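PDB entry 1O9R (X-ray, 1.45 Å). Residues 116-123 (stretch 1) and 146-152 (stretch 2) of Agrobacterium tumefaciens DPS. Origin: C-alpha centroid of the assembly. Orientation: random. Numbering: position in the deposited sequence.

Stretch 1 (116-123) EVANMIRK
Stretch 2 (146-152) DLDKSLW

The contact is anchored by a bidentate salt bridge between Arg122 and Asp148, in which the carboxylate meets the guanidinium at its edge, near its plane. Arg122 NH1 donates to Asp148 OD1 at 2.8 Å (N-H...O angle 167°) and Arg122 NH2 to Asp148 OD2 at 3.0 Å (155°). Both residues set CA-to-CB sideways to the partner helix, and their side chains bring the charged ends together: Arg122 is t, t at chi1 and chi2, with chi3 off-well at -24° and chi4 at -72°, and Asp148 is m (chi1 -79°). Within its own helix, Arg122 NH2 also donates to Asn119 OD1 at 2.9 Å, with a weak bond from Arg122 NE to Asn119 OD1 at 3.4 Å; Asn119 is m, with chi2 at -23°. A water lies 2.8 Å from both Ala118 O and Asp148 OD2, between backbone and carboxylate.

Both stretches are wholly helical, phi between -58° and -76° and psi between -27° and -47°, with regular i to i+4 hydrogen bonds such as Arg122 N to Ala118 O (3.0 Å) and Leu151 N to Leu147 O (2.9 Å). Their axes run nearly antiparallel, at 155°, and approach to 9.0 Å. The register is set by Ala118 and Leu147, whose CA atoms lie 5.2 Å apart. The small methyl of Ala118 points toward the partner, its CB 3.9 Å from Leu147 CB, 3.6 Å from Asp148 OD2 and 4.5 Å from Leu151 CD2.

Leu147 (m, t) extends the apolar packing. Leu147 CD1 lies 3.5 Å from Ile121 CG1, and both Leu147 CD1 and Leu147 CD2 lie 4.0 Å from Val117 CG1, so this one side chain packs against two residues a helical turn apart. Ile121 is m, m, Val117 t and Leu151 t, p. Altogether 277 Å² is buried, a modest area in which the salt bridge adjoins a compact apolar patch.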

# COMPACT_ATOMS: atom_id res chain seq x y z
N GLU A 116 -0.49 -0.73 -37.73
CA GLU A 116 -1.84 -0.60 -38.33
C GLU A 116 -2.88 -0.09 -37.33
O GLU A 116 -3.68 0.82 -37.62
CB GLU A 116 -2.28 -1.95 -38.95
CG GLU A 116 -1.40 -2.20 -40.17
CD GLU A 116 -1.49 -3.61 -40.68
OE1 GLU A 116 -0.97 -3.91 -41.79
OE2 GLU A 116 -2.07 -4.45 -39.96
N VAL A 117 -2.83 -0.61 -36.10
CA VAL A 117 -3.82 -0.15 -35.11
C VAL A 117 -3.50 1.28 -34.64
O VAL A 117 -4.44 2.09 -34.53
CB VAL A 117 -3.81 -1.11 -33.91
CG1 VAL A 117 -4.82 -0.60 -32.85
CG2 VAL A 117 -4.25 -2.51 -34.39
N ALA A 118 -2.25 1.65 -34.47
CA ALA A 118 -1.91 3.03 -34.11
C ALA A 118 -2.50 3.96 -35.20
O ALA A 118 -2.99 5.03 -34.83
CB ALA A 118 -0.41 3.17 -33.98
N ASN A 119 -2.27 3.57 -36.46
CA ASN A 119 -2.70 4.50 -37.51
C ASN A 119 -4.20 4.50 -37.71
O ASN A 119 -4.80 5.56 -37.98
CB ASN A 119 -1.97 4.05 -38.81
CG ASN A 119 -0.49 4.34 -38.73
OD1 ASN A 119 0.02 5.20 -38.00
ND2 ASN A 119 0.34 3.66 -39.53
N MET A 120 -4.87 3.38 -37.39
CA MET A 120 -6.32 3.38 -37.41
C MET A 120 -6.87 4.32 -36.32
O MET A 120 -7.86 5.06 -36.56
CB MET A 120 -6.83 1.99 -37.09
CG MET A 120 -8.25 1.73 -36.69
SD MET A 120 -8.62 -0.05 -36.53
CE MET A 120 -7.28 -0.66 -37.67
N ILE A 121 -6.28 4.25 -35.13
CA ILE A 121 -6.79 5.08 -34.02
C ILE A 121 -6.43 6.52 -34.27
O ILE A 121 -7.26 7.39 -33.91
CB ILE A 121 -6.13 4.55 -32.73
CG1 ILE A 121 -6.63 3.14 -32.38
CG2 ILE A 121 -6.36 5.54 -31.59
CD1 ILE A 121 -8.12 2.94 -32.19
N ARG A 122 -5.31 6.86 -34.92
CA ARG A 122 -4.99 8.23 -35.28
C ARG A 122 -6.09 8.82 -36.17
O ARG A 122 -6.55 9.95 -35.99
CB ARG A 122 -3.63 8.26 -36.01
CG ARG A 122 -2.98 9.61 -36.24
CD ARG A 122 -1.63 9.60 -36.99
NE ARG A 122 -0.89 8.34 -36.90
CZ ARG A 122 -0.31 8.01 -35.72
NH1 ARG A 122 -0.24 8.89 -34.70
NH2 ARG A 122 0.26 6.82 -35.58
N LYS A 123 -6.53 8.03 -37.18
CA LYS A 123 -7.62 8.50 -38.06
C LYS A 123 -8.93 8.59 -37.30
O LYS A 123 -9.75 9.49 -37.55
CB LYS A 123 -7.73 7.49 -39.23
CG LYS A 123 -8.85 7.94 -40.21
CD LYS A 123 -8.73 7.07 -41.47
CE LYS A 123 -9.73 7.61 -42.50
NZ LYS A 123 -11.14 7.25 -42.19
N ASP A 146 -0.86 5.94 -26.10
CA ASP A 146 -0.22 4.66 -25.67
C ASP A 146 0.13 3.82 -26.90
O ASP A 146 1.15 3.12 -26.84
CB ASP A 146 -1.20 3.90 -24.76
CG ASP A 146 -1.22 4.47 -23.33
OD1 ASP A 146 -2.25 4.17 -22.65
OD2 ASP A 146 -0.27 5.18 -22.96
N LEU A 147 -0.67 3.80 -27.98
CA LEU A 147 -0.28 2.98 -29.15
C LEU A 147 0.98 3.54 -29.74
O LEU A 147 1.82 2.72 -30.20
CB LEU A 147 -1.42 2.98 -30.18
CG LEU A 147 -2.52 1.97 -29.79
CD1 LEU A 147 -3.85 2.40 -30.39
CD2 LEU A 147 -2.04 0.58 -30.24
N ASP A 148 1.11 4.85 -29.90
CA ASP A 148 2.32 5.39 -30.52
C ASP A 148 3.54 5.14 -29.68
O ASP A 148 4.62 4.94 -30.25
CB ASP A 148 2.14 6.91 -30.80
CG ASP A 148 1.32 7.19 -32.05
OD1 ASP A 148 1.25 8.42 -32.34
OD2 ASP A 148 0.78 6.31 -32.71
N LYS A 149 3.38 5.21 -28.35
CA LYS A 149 4.57 4.89 -27.51
C LYS A 149 4.88 3.39 -27.59
O LYS A 149 6.09 3.11 -27.61
CB LYS A 149 4.25 5.36 -26.07
CG LYS A 149 5.36 5.03 -25.10
CD LYS A 149 5.14 5.70 -23.73
CE LYS A 149 6.26 5.23 -22.80
NZ LYS A 149 6.23 6.09 -21.56
N SER A 150 3.87 2.56 -27.58
CA SER A 150 4.16 1.11 -27.67
C SER A 150 4.81 0.75 -29.00
O SER A 150 5.75 -0.05 -29.08
CB SER A 150 2.89 0.30 -27.46
OG SER A 150 2.28 0.58 -26.21
N LEU A 151 4.36 1.42 -30.08
CA LEU A 151 4.97 1.18 -31.39
C LEU A 151 6.42 1.60 -31.38
O LEU A 151 7.29 0.85 -31.89
CB LEU A 151 4.14 2.00 -32.43
CG LEU A 151 4.76 1.93 -33.87
CD1 LEU A 151 4.74 0.51 -34.43
CD2 LEU A 151 4.01 2.92 -34.76
N TRP A 152 6.73 2.75 -30.79
CA TRP A 152 8.13 3.19 -30.68
C TRP A 152 8.90 2.19 -29.83
O TRP A 152 10.00 1.80 -30.24
CB TRP A 152 8.18 4.59 -30.07
CG TRP A 152 9.46 4.94 -29.40
CD1 TRP A 152 10.73 4.80 -29.95
CD2 TRP A 152 9.67 5.44 -28.11
NE1 TRP A 152 11.70 5.19 -29.04
CE2 TRP A 152 11.06 5.62 -27.91
CE3 TRP A 152 8.78 5.81 -27.07
CZ2 TRP A 152 11.60 6.09 -26.72
CZ3 TRP A 152 9.34 6.31 -25.90
CH2 TRP A 152 10.74 6.44 -25.72
O HOH W 1 -2.00 6.36 -32.59